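Local coordinates for protein peptidoglycan D,D-transpeptidase MrdA (Pseudomonas aeruginosa, PDB 7KIS) that probably cross-links the peptidoglycan of the cell wall as a penicillin-binding D,D-transpeptidase, and is bound here by the diazabicyclooctane WCK 5153, at residues G268-S276 and P459-A470; R407-M418 and H474-K482. All coordinates share one frame; numbering follows the deposited sequence.

Contact 1 of 2, residues G268-S276 and P459-A470; sequences GAIVAIQPS and PIQLAQMTALLA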
loop_
_atom_site.group_PDB
_atom_site.type_symbol
_atom_site.label_atom_id
_atom_site.label_comp_id
_atom_site.label_asym_id
_atom_site.label_seq_id
_atom_site.Cartn_x
_atom_site.Cartn_y
_atom_site.Cartn_z
ATOM N N GLY A 268 -0.513 12.850 0.352
ATOM C CA GLY A 268 0.196 11.581 0.410
ATOM C C GLY A 268 -0.774 10.413 0.493
ATOM O O GLY A 268 -1.916 10.505 0.042
ATOM N N ALA A 269 -0.289 9.319 1.082
ATOM C CA ALA A 269 -1.058 8.086 1.148
ATOM C C ALA A 269 -0.621 7.261 2.352
ATOM O O ALA A 269 0.555 7.253 2.723
ATOM C CB ALA A 269 -0.898 7.267 -0.139
ATOM N N ILE A 270 -1.587 6.566 2.956
ATOM C CA ILE A 270 -1.347 5.681 4.093
ATOM C C ILE A 270 -2.138 4.397 3.877
ATOM O O ILE A 270 -3.334 4.445 3.574
ATOM C CB ILE A 270 -1.746 6.333 5.432
ATOM C CG1 ILE A 270 -0.872 7.552 5.724
ATOM C CG2 ILE A 270 -1.646 5.331 6.570
ATOM C CD1 ILE A 270 -1.310 8.324 6.946
ATOM N N VAL A 271 -1.477 3.251 4.037
ATOM C CA VAL A 271 -2.095 1.942 3.847
ATOM C C VAL A 271 -1.724 1.061 5.032
ATOM O O VAL A 271 -0.535 0.853 5.303
ATOM C CB VAL A 271 -1.660 1.278 2.529
ATOM C CG1 VAL A 271 -2.292 -0.098 2.401
ATOM C CG2 VAL A 271 -2.037 2.152 1.344
ATOM N N ALA A 272 -2.730 0.544 5.732
ATOM C CA ALA A 272 -2.524 -0.344 6.868
ATOM C C ALA A 272 -3.063 -1.727 6.529
ATOM O O ALA A 272 -4.168 -1.854 5.991
ATOM C CB ALA A 272 -3.207 0.202 8.122
ATOM N N ILE A 273 -2.288 -2.758 6.853
ATOM C CA ILE A 273 -2.610 -4.136 6.503
ATOM C C ILE A 273 -2.491 -5.023 7.737
ATOM O O ILE A 273 -1.533 -4.903 8.508
ATOM C CB ILE A 273 -1.695 -4.662 5.379
ATOM C CG1 ILE A 273 -1.876 -3.838 4.102
ATOM C CG2 ILE A 273 -1.945 -6.142 5.139
ATOM C CD1 ILE A 273 -1.436 -4.543 2.839
ATOM N N GLN A 274 -3.475 -5.909 7.929
ATOM C CA GLN A 274 -3.349 -6.990 8.897
ATOM C C GLN A 274 -2.624 -8.143 8.208
ATOM O O GLN A 274 -3.212 -8.823 7.356
ATOM C CB GLN A 274 -4.716 -7.434 9.423
ATOM C CG GLN A 274 -4.631 -8.381 10.607
ATOM C CD GLN A 274 -5.904 -8.412 11.436
ATOM O OE1 GLN A 274 -6.933 -8.931 11.000
ATOM N NE2 GLN A 274 -5.833 -7.873 12.649
ATOM N N PRO A 275 -1.362 -8.408 8.563
ATOM C CA PRO A 275 -0.554 -9.339 7.755
ATOM C C PRO A 275 -1.034 -10.784 7.779
ATOM O O PRO A 275 -0.866 -11.484 6.771
ATOM C CB PRO A 275 0.844 -9.202 8.369
ATOM C CG PRO A 275 0.590 -8.786 9.781
ATOM C CD PRO A 275 -0.631 -7.914 9.744
ATOM N N SER A 276 -1.630 -11.253 8.878
ATOM C CA SER A 276 -2.028 -12.658 8.942
ATOM C C SER A 276 -3.249 -12.941 8.079
ATOM O O SER A 276 -3.365 -14.032 7.514
ATOM C CB SER A 276 -2.299 -13.077 10.386
ATOM O OG SER A 276 -3.548 -12.579 10.830
ATOM N N PRO A 459 2.082 2.659 -3.113
ATOM C CA PRO A 459 2.057 2.543 -1.645
ATOM C C PRO A 459 1.389 1.275 -1.140
ATOM O O PRO A 459 1.565 0.928 0.034
ATOM C CB PRO A 459 1.284 3.794 -1.208
ATOM C CG PRO A 459 1.488 4.765 -2.321
ATOM C CD PRO A 459 1.519 3.940 -3.573
ATOM N N ILE A 460 0.630 0.572 -1.980
ATOM C CA ILE A 460 0.077 -0.713 -1.568
ATOM C C ILE A 460 1.091 -1.828 -1.803
ATOM O O ILE A 460 1.197 -2.762 -1.001
ATOM C CB ILE A 460 -1.253 -0.979 -2.300
ATOM C CG1 ILE A 460 -1.743 -2.407 -2.044
ATOM C CG2 ILE A 460 -1.113 -0.712 -3.792
ATOM C CD1 ILE A 460 -2.146 -2.665 -0.610
ATOM N N GLN A 461 1.852 -1.745 -2.898
ATOM C CA GLN A 461 2.960 -2.674 -3.104
ATOM C C GLN A 461 3.960 -2.594 -1.956
ATOM O O GLN A 461 4.543 -3.609 -1.558
ATOM C CB GLN A 461 3.650 -2.381 -4.435
ATOM C CG GLN A 461 3.073 -3.134 -5.618
ATOM C CD GLN A 461 3.591 -2.611 -6.941
ATOM O OE1 GLN A 461 4.232 -1.562 -6.995
ATOM N NE2 GLN A 461 3.318 -3.341 -8.016
ATOM N N LEU A 462 4.167 -1.393 -1.413
ATOM C CA LEU A 462 5.043 -1.236 -0.257
ATOM C C LEU A 462 4.429 -1.865 0.987
ATOM O O LEU A 462 5.102 -2.597 1.722
ATOM C CB LEU A 462 5.332 0.246 -0.012
ATOM C CG LEU A 462 6.489 0.907 -0.762
ATOM C CD1 LEU A 462 6.023 1.463 -2.095
ATOM C CD2 LEU A 462 7.098 2.007 0.087
ATOM N N ALA A 463 3.149 -1.581 1.242
ATOM C CA ALA A 463 2.492 -2.109 2.436
ATOM C C ALA A 463 2.399 -3.627 2.398
ATOM O O ALA A 463 2.508 -4.287 3.439
ATOM C CB ALA A 463 1.102 -1.493 2.586
ATOM N N GLN A 464 2.197 -4.203 1.212
ATOM C CA GLN A 464 2.165 -5.657 1.100
ATOM C C GLN A 464 3.538 -6.258 1.370
ATOM O O GLN A 464 3.646 -7.330 1.976
ATOM C CB GLN A 464 1.652 -6.068 -0.282
ATOM C CG GLN A 464 1.690 -7.567 -0.549
ATOM C CD GLN A 464 1.088 -8.389 0.579
ATOM O OE1 GLN A 464 0.088 -8.002 1.187
ATOM N NE2 GLN A 464 1.698 -9.535 0.863
ATOM N N MET A 465 4.600 -5.577 0.931
ATOM C CA MET A 465 5.949 -6.012 1.280
ATOM C C MET A 465 6.166 -5.950 2.786
ATOM O O MET A 465 6.819 -6.826 3.365
ATOM C CB MET A 465 6.979 -5.151 0.550
ATOM C CG MET A 465 8.370 -5.202 1.155
ATOM S SD MET A 465 9.348 -3.734 0.791
ATOM C CE MET A 465 10.586 -3.839 2.080
ATOM N N THR A 466 5.614 -4.926 3.440
ATOM C CA THR A 466 5.735 -4.819 4.888
ATOM C C THR A 466 4.981 -5.941 5.588
ATOM O O THR A 466 5.484 -6.527 6.555
ATOM C CB THR A 466 5.222 -3.459 5.357
ATOM O OG1 THR A 466 5.645 -2.444 4.438
ATOM C CG2 THR A 466 5.758 -3.141 6.740
ATOM N N ALA A 467 3.768 -6.249 5.122
ATOM C CA ALA A 467 3.036 -7.387 5.664
ATOM C C ALA A 467 3.749 -8.699 5.372
ATOM O O ALA A 467 3.676 -9.638 6.174
ATOM C CB ALA A 467 1.616 -7.420 5.096
ATOM N N LEU A 468 4.443 -8.781 4.234
ATOM C CA LEU A 468 5.175 -9.995 3.889
ATOM C C LEU A 468 6.327 -10.245 4.853
ATOM O O LEU A 468 6.551 -11.384 5.280
ATOM C CB LEU A 468 5.689 -9.894 2.455
ATOM C CG LEU A 468 5.590 -11.132 1.566
ATOM C CD1 LEU A 468 4.314 -11.909 1.847
ATOM C CD2 LEU A 468 5.656 -10.708 0.111
ATOM N N LEU A 469 7.070 -9.195 5.207
ATOM C CA LEU A 469 8.133 -9.345 6.194
ATOM C C LEU A 469 7.571 -9.701 7.563
ATOM O O LEU A 469 8.234 -10.390 8.347
ATOM C CB LEU A 469 8.960 -8.062 6.271
ATOM C CG LEU A 469 9.780 -7.738 5.022
ATOM C CD1 LEU A 469 10.222 -6.281 5.023
ATOM C CD2 LEU A 469 10.977 -8.667 4.918
ATOM N N ALA A 470 6.361 -9.231 7.870
ATOM C CA ALA A 470 5.711 -9.601 9.121
ATOM C C ALA A 470 5.184 -11.032 9.087
ATOM O O ALA A 470 5.164 -11.707 10.122
ATOM C CB ALA A 470 4.575 -8.625 9.423
#

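Contact 2 of 2, residues R407-M418 and H474-K482; sequences RFGFGQKVALDM and HWIRPHLAK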
loop_
_atom_site.group_PDB
_atom_site.type_symbol
_atom_site.label_atom_id
_atom_site.label_comp_id
_atom_site.label_asym_id
_atom_site.label_seq_id
_atom_site.Cartn_x
_atom_site.Cartn_y
_atom_site.Cartn_z
ATOM N N ARG A 407 8.854 -11.581 -6.551
ATOM C CA ARG A 407 8.138 -12.469 -5.644
ATOM C C ARG A 407 7.626 -11.732 -4.414
ATOM O O ARG A 407 6.771 -12.264 -3.697
ATOM C CB ARG A 407 9.035 -13.638 -5.231
ATOM C CG ARG A 407 9.644 -14.379 -6.408
ATOM C CD ARG A 407 9.714 -15.879 -6.171
ATOM N NE ARG A 407 10.406 -16.217 -4.933
ATOM C CZ ARG A 407 11.698 -16.516 -4.860
ATOM N NH1 ARG A 407 12.443 -16.513 -5.957
ATOM N NH2 ARG A 407 12.246 -16.816 -3.690
ATOM N N PHE A 408 8.128 -10.526 -4.156
ATOM C CA PHE A 408 7.629 -9.674 -3.086
ATOM C C PHE A 408 6.461 -8.804 -3.532
ATOM O O PHE A 408 5.898 -8.076 -2.707
ATOM C CB PHE A 408 8.752 -8.782 -2.548
ATOM C CG PHE A 408 9.383 -9.294 -1.286
ATOM C CD1 PHE A 408 10.202 -10.410 -1.306
ATOM C CD2 PHE A 408 9.155 -8.659 -0.076
ATOM C CE1 PHE A 408 10.783 -10.883 -0.141
ATOM C CE2 PHE A 408 9.732 -9.126 1.091
ATOM C CZ PHE A 408 10.547 -10.239 1.057
ATOM N N GLY A 409 6.093 -8.852 -4.810
ATOM C CA GLY A 409 4.954 -8.118 -5.319
ATOM C C GLY A 409 5.269 -6.854 -6.087
ATOM O O GLY A 409 4.338 -6.120 -6.440
ATOM N N PHE A 410 6.540 -6.577 -6.366
ATOM C CA PHE A 410 6.924 -5.419 -7.163
ATOM C C PHE A 410 6.910 -5.775 -8.644
ATOM O O PHE A 410 7.423 -6.826 -9.042
ATOM C CB PHE A 410 8.305 -4.914 -6.744
ATOM C CG PHE A 410 8.365 -4.430 -5.323
ATOM C CD1 PHE A 410 7.698 -3.279 -4.941
ATOM C CD2 PHE A 410 9.085 -5.131 -4.367
ATOM C CE1 PHE A 410 7.749 -2.831 -3.633
ATOM C CE2 PHE A 410 9.139 -4.689 -3.058
ATOM C CZ PHE A 410 8.470 -3.537 -2.690
ATOM N N GLY A 411 6.327 -4.896 -9.455
ATOM C CA GLY A 411 6.195 -5.150 -10.877
ATOM C C GLY A 411 4.764 -5.123 -11.376
ATOM O O GLY A 411 4.425 -4.304 -12.235
ATOM N N GLN A 412 3.932 -6.039 -10.894
ATOM C CA GLN A 412 2.495 -6.040 -11.144
ATOM C C GLN A 412 1.738 -5.749 -9.848
ATOM O O GLN A 412 2.330 -5.551 -8.782
ATOM C CB GLN A 412 2.040 -7.350 -11.786
ATOM C CG GLN A 412 2.456 -8.612 -11.073
ATOM C CD GLN A 412 2.115 -9.845 -11.885
ATOM O OE1 GLN A 412 1.923 -9.766 -13.100
ATOM N NE2 GLN A 412 2.035 -10.991 -11.222
ATOM N N LYS A 413 0.410 -5.725 -9.951
ATOM C CA LYS A 413 -0.437 -5.350 -8.829
ATOM C C LYS A 413 -0.529 -6.484 -7.816
ATOM O O LYS A 413 -0.348 -7.660 -8.146
ATOM C CB LYS A 413 -1.844 -5.010 -9.325
ATOM C CG LYS A 413 -2.526 -6.204 -9.984
ATOM C CD LYS A 413 -3.232 -5.855 -11.283
ATOM C CE LYS A 413 -4.552 -5.152 -11.035
ATOM N NZ LYS A 413 -5.311 -4.975 -12.305
ATOM N N VAL A 414 -0.804 -6.116 -6.568
ATOM C CA VAL A 414 -0.760 -7.045 -5.450
ATOM C C VAL A 414 -2.155 -7.362 -4.923
ATOM O O VAL A 414 -2.449 -8.514 -4.598
ATOM C CB VAL A 414 0.147 -6.512 -4.319
ATOM C CG1 VAL A 414 1.605 -6.708 -4.677
ATOM C CG2 VAL A 414 -0.146 -5.048 -4.046
ATOM N N ALA A 415 -3.021 -6.356 -4.826
ATOM C CA ALA A 415 -4.280 -6.504 -4.114
ATOM C C ALA A 415 -5.248 -7.394 -4.890
ATOM O O ALA A 415 -5.091 -7.640 -6.090
ATOM C CB ALA A 415 -4.914 -5.139 -3.858
ATOM N N LEU A 416 -6.269 -7.872 -4.180
ATOM C CA LEU A 416 -7.291 -8.726 -4.773
ATOM C C LEU A 416 -8.400 -7.928 -5.447
ATOM O O LEU A 416 -8.826 -8.282 -6.551
ATOM C CB LEU A 416 -7.888 -9.650 -3.708
ATOM C CG LEU A 416 -9.056 -10.535 -4.153
ATOM C CD1 LEU A 416 -8.648 -11.425 -5.320
ATOM C CD2 LEU A 416 -9.568 -11.372 -2.995
ATOM N N ASP A 417 -8.874 -6.852 -4.815
ATOM C CA ASP A 417 -10.066 -6.143 -5.272
ATOM C C ASP A 417 -9.870 -4.626 -5.210
ATOM O O ASP A 417 -10.590 -3.902 -4.530
ATOM C CB ASP A 417 -11.280 -6.562 -4.444
ATOM C CG ASP A 417 -10.987 -6.593 -2.954
ATOM O OD1 ASP A 417 -10.028 -5.925 -2.520
ATOM O OD2 ASP A 417 -11.719 -7.287 -2.218
ATOM N N MET A 418 -8.873 -4.127 -5.936
ATOM C CA MET A 418 -8.613 -2.695 -6.025
ATOM C C MET A 418 -8.648 -2.275 -7.488
ATOM O O MET A 418 -7.828 -2.736 -8.289
ATOM C CB MET A 418 -7.272 -2.342 -5.385
ATOM C CG MET A 418 -7.305 -2.377 -3.865
ATOM S SD MET A 418 -5.788 -1.789 -3.093
ATOM C CE MET A 418 -6.129 -2.129 -1.369
ATOM N N HIS A 474 4.501 -15.807 3.979
ATOM C CA HIS A 474 3.231 -16.376 3.546
ATOM C C HIS A 474 2.482 -15.335 2.726
ATOM O O HIS A 474 2.171 -14.249 3.227
ATOM C CB HIS A 474 2.387 -16.838 4.731
ATOM C CG HIS A 474 1.160 -17.595 4.328
ATOM N ND1 HIS A 474 0.955 -18.043 3.040
ATOM C CD2 HIS A 474 0.072 -17.982 5.036
ATOM C CE1 HIS A 474 -0.203 -18.674 2.973
ATOM N NE2 HIS A 474 -0.760 -18.651 4.169
ATOM N N TRP A 475 2.190 -15.667 1.473
ATOM C CA TRP A 475 1.639 -14.711 0.522
ATOM C C TRP A 475 0.120 -14.746 0.612
ATOM O O TRP A 475 -0.510 -15.744 0.248
ATOM C CB TRP A 475 2.111 -15.028 -0.893
ATOM C CG TRP A 475 2.986 -13.972 -1.488
ATOM C CD1 TRP A 475 4.329 -14.050 -1.710
ATOM C CD2 TRP A 475 2.579 -12.676 -1.943
ATOM N NE1 TRP A 475 4.785 -12.885 -2.274
ATOM C CE2 TRP A 475 3.730 -12.024 -2.428
ATOM C CE3 TRP A 475 1.353 -12.004 -1.987
ATOM C CZ2 TRP A 475 3.693 -10.733 -2.948
ATOM C CZ3 TRP A 475 1.319 -10.721 -2.504
ATOM C CH2 TRP A 475 2.481 -10.100 -2.978
ATOM N N ILE A 476 -0.467 -13.653 1.092
ATOM C CA ILE A 476 -1.907 -13.437 1.051
ATOM C C ILE A 476 -2.140 -12.032 0.520
ATOM O O ILE A 476 -1.648 -11.056 1.100
ATOM C CB ILE A 476 -2.560 -13.604 2.433
ATOM C CG1 ILE A 476 -2.197 -14.959 3.046
ATOM C CG2 ILE A 476 -4.071 -13.445 2.331
ATOM C CD1 ILE A 476 -2.369 -15.015 4.546
ATOM N N ARG A 477 -2.888 -11.931 -0.572
ATOM C CA ARG A 477 -3.063 -10.650 -1.237
ATOM C C ARG A 477 -3.923 -9.721 -0.384
ATOM O O ARG A 477 -4.873 -10.173 0.262
ATOM C CB ARG A 477 -3.702 -10.847 -2.610
ATOM C CG ARG A 477 -2.870 -11.706 -3.547
ATOM C CD ARG A 477 -3.314 -11.556 -4.991
ATOM N NE ARG A 477 -2.272 -11.989 -5.918
ATOM C CZ ARG A 477 -2.348 -11.866 -7.238
ATOM N NH1 ARG A 477 -3.422 -11.324 -7.797
ATOM N NH2 ARG A 477 -1.349 -12.289 -8.002
ATOM N N PRO A 478 -3.614 -8.426 -0.355
ATOM C CA PRO A 478 -4.497 -7.480 0.333
ATOM C C PRO A 478 -5.860 -7.443 -0.338
ATOM O O PRO A 478 -5.990 -7.668 -1.543
ATOM C CB PRO A 478 -3.768 -6.137 0.196
ATOM C CG PRO A 478 -2.359 -6.485 -0.172
ATOM C CD PRO A 478 -2.438 -7.762 -0.943
ATOM N N HIS A 479 -6.885 -7.157 0.458
ATOM C CA HIS A 479 -8.239 -7.105 -0.069
ATOM C C HIS A 479 -9.083 -6.203 0.814
ATOM O O HIS A 479 -8.980 -6.253 2.043
ATOM C CB HIS A 479 -8.862 -8.507 -0.157
ATOM C CG HIS A 479 -8.757 -9.299 1.109
ATOM N ND1 HIS A 479 -9.848 -9.581 1.902
ATOM C CD2 HIS A 479 -7.692 -9.879 1.714
ATOM C CE1 HIS A 479 -9.461 -10.295 2.944
ATOM N NE2 HIS A 479 -8.157 -10.490 2.854
ATOM N N LEU A 480 -9.918 -5.382 0.177
ATOM C CA LEU A 480 -10.838 -4.525 0.913
ATOM C C LEU A 480 -12.077 -5.299 1.345
ATOM O O LEU A 480 -12.443 -5.295 2.525
ATOM C CB LEU A 480 -11.226 -3.317 0.059
ATOM C CG LEU A 480 -10.079 -2.389 -0.343
ATOM C CD1 LEU A 480 -10.308 -1.803 -1.726
ATOM C CD2 LEU A 480 -9.913 -1.286 0.685
ATOM N N ALA A 481 -12.740 -5.956 0.396
ATOM C CA ALA A 481 -13.938 -6.734 0.683
ATOM C C ALA A 481 -13.637 -7.878 1.641
ATOM O O ALA A 481 -13.022 -8.877 1.250
ATOM C CB ALA A 481 -14.545 -7.276 -0.610
ATOM N N LYS A 482 -14.057 -7.741 2.898
ATOM C CA LYS A 482 -13.875 -8.825 3.857
ATOM C C LYS A 482 -14.789 -9.999 3.531
ATOM O O LYS A 482 -14.345 -11.152 3.497
ATOM C CB LYS A 482 -14.124 -8.324 5.280
ATOM C CG LYS A 482 -13.491 -9.192 6.355
ATOM C CD LYS A 482 -13.485 -8.493 7.704
ATOM C CE LYS A 482 -13.169 -9.466 8.832
ATOM N NZ LYS A 482 -11.853 -10.142 8.644
#

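Contact 1 of 2, residues G268-S276 and P459-A470
Leu462 O takes two hydrogen bonds, from Thr466 N and Thr466 OG1, within the helix that meets Val271 and Ile273 through Ala463 and Ala467. Thr466 OG1 lies 2.8 Å from Leu462 O and above the carbonyl plane, so a polar side chain is satisfied inside its own helix. The contact itself is apolar. Ala269, Val271, Ile273 and Pro275 point from the strand and its end toward helix 459-470. The axes of strand 268-273 and helix 459-470 pass 8.3 Å apart at -32°. With chi1 at 178°, Val271 places CG1 opposite its own backbone N and within 3.7 Å of Ala463 CB. Ile460 reaches across with its CD1, 4.0 Å from Ile273 CD1. Ile273 forks: CD1 lies against Ala463, while CG2 is 3.8 Å from Ala467 CB. Pro275 CB touches both Ala467 CB and Ala470 CB, and Pro275 CG also reaches Ala470 CB. Pro459 CG meets Ala269 CB at the other end. Ala463 and Ala467 also touch strand 579-585, and Leu462 touches strand 566-572. The helix thus covers one face of the antiparallel sheet of the transpeptidase fold. Small alanines facing branched side chains imply close helix-on-sheet packing that rests on shape and burial of apolar surface.

Contact 2 of 2, residues R407-M418 and H474-K482
Trp475 presents the edge of its indole to the chain 407-414, with Phe408 C, Gly409 N and Val414 CG1 close to the ring plane. Val414 CG1 is 3.9 Å from Trp475 CH2, and the two side chains cross at about a right angle. Trp475 NE1 probably donates a hydrogen bond to Arg407 O, though the modelled length is too short to be taken literally. The indole therefore meets the end of helix 398-407, where Gly409, with positive phi, completes a Schellman motif. The His479 ring has Arg477 O and Ala481 O at its edge. His479 ND1 makes a weak hydrogen bond to Ala481 O and His479 NE2 bonds Thr277 O, which together probably hold the rotation of the ring. Arg477 runs extended from CG to NE, and its aliphatic part passes beside Val414 O. Leu416 N donates to Pro478 O at 2.7 Å, joining the two backbones. Asp417 uses both carboxylate oxygens. Asp417 OD1 accepts Leu480 N at 2.8 Å on its syn side. Asp417 OD2 accepts Ala481 N at 3.1 Å from above the carboxylate plane. Its CG sits between backbone N and carbonyl carbon (chi1 45°), which turns the carboxylate to these two successive N-H groups. Tyr211 OH also bonds Asp417 OD2. Next along the chain, Met418 CG rests on Leu480 CD1, the two side chains crossing at about a right angle. Trp475 and Pro478 back onto helix 459-470, Leu480 packs on helix 206-210 and strand 280-286, and Ala481 begins strand 481-484.

Overall arrangement
Of the contact segments, 268-276 comes first, after the strands of the N-terminal part; it lies in the antiparallel sheet of the transpeptidase domain. The chain then passes the predicted acylation site Ser327 and reaches loop 407-418. Helix 459-470 returns to strand 268-273, and contact 1 closes that long excursion. Segment 474-482 follows at once and meets 407-418, so contact 2 closes a shorter loop that crosses the first. The contacts touch: Gln461 NE2 probably hydrogen-bonds Gln412 O, and Leu468 packs on Trp475. Helix 459-470 thus lies between the antiparallel sheet and segments 407-418 and 474-482. Strand 481-484 then joins a second, mixed sheet that includes strand 78-84 from the N-terminal part of the chain.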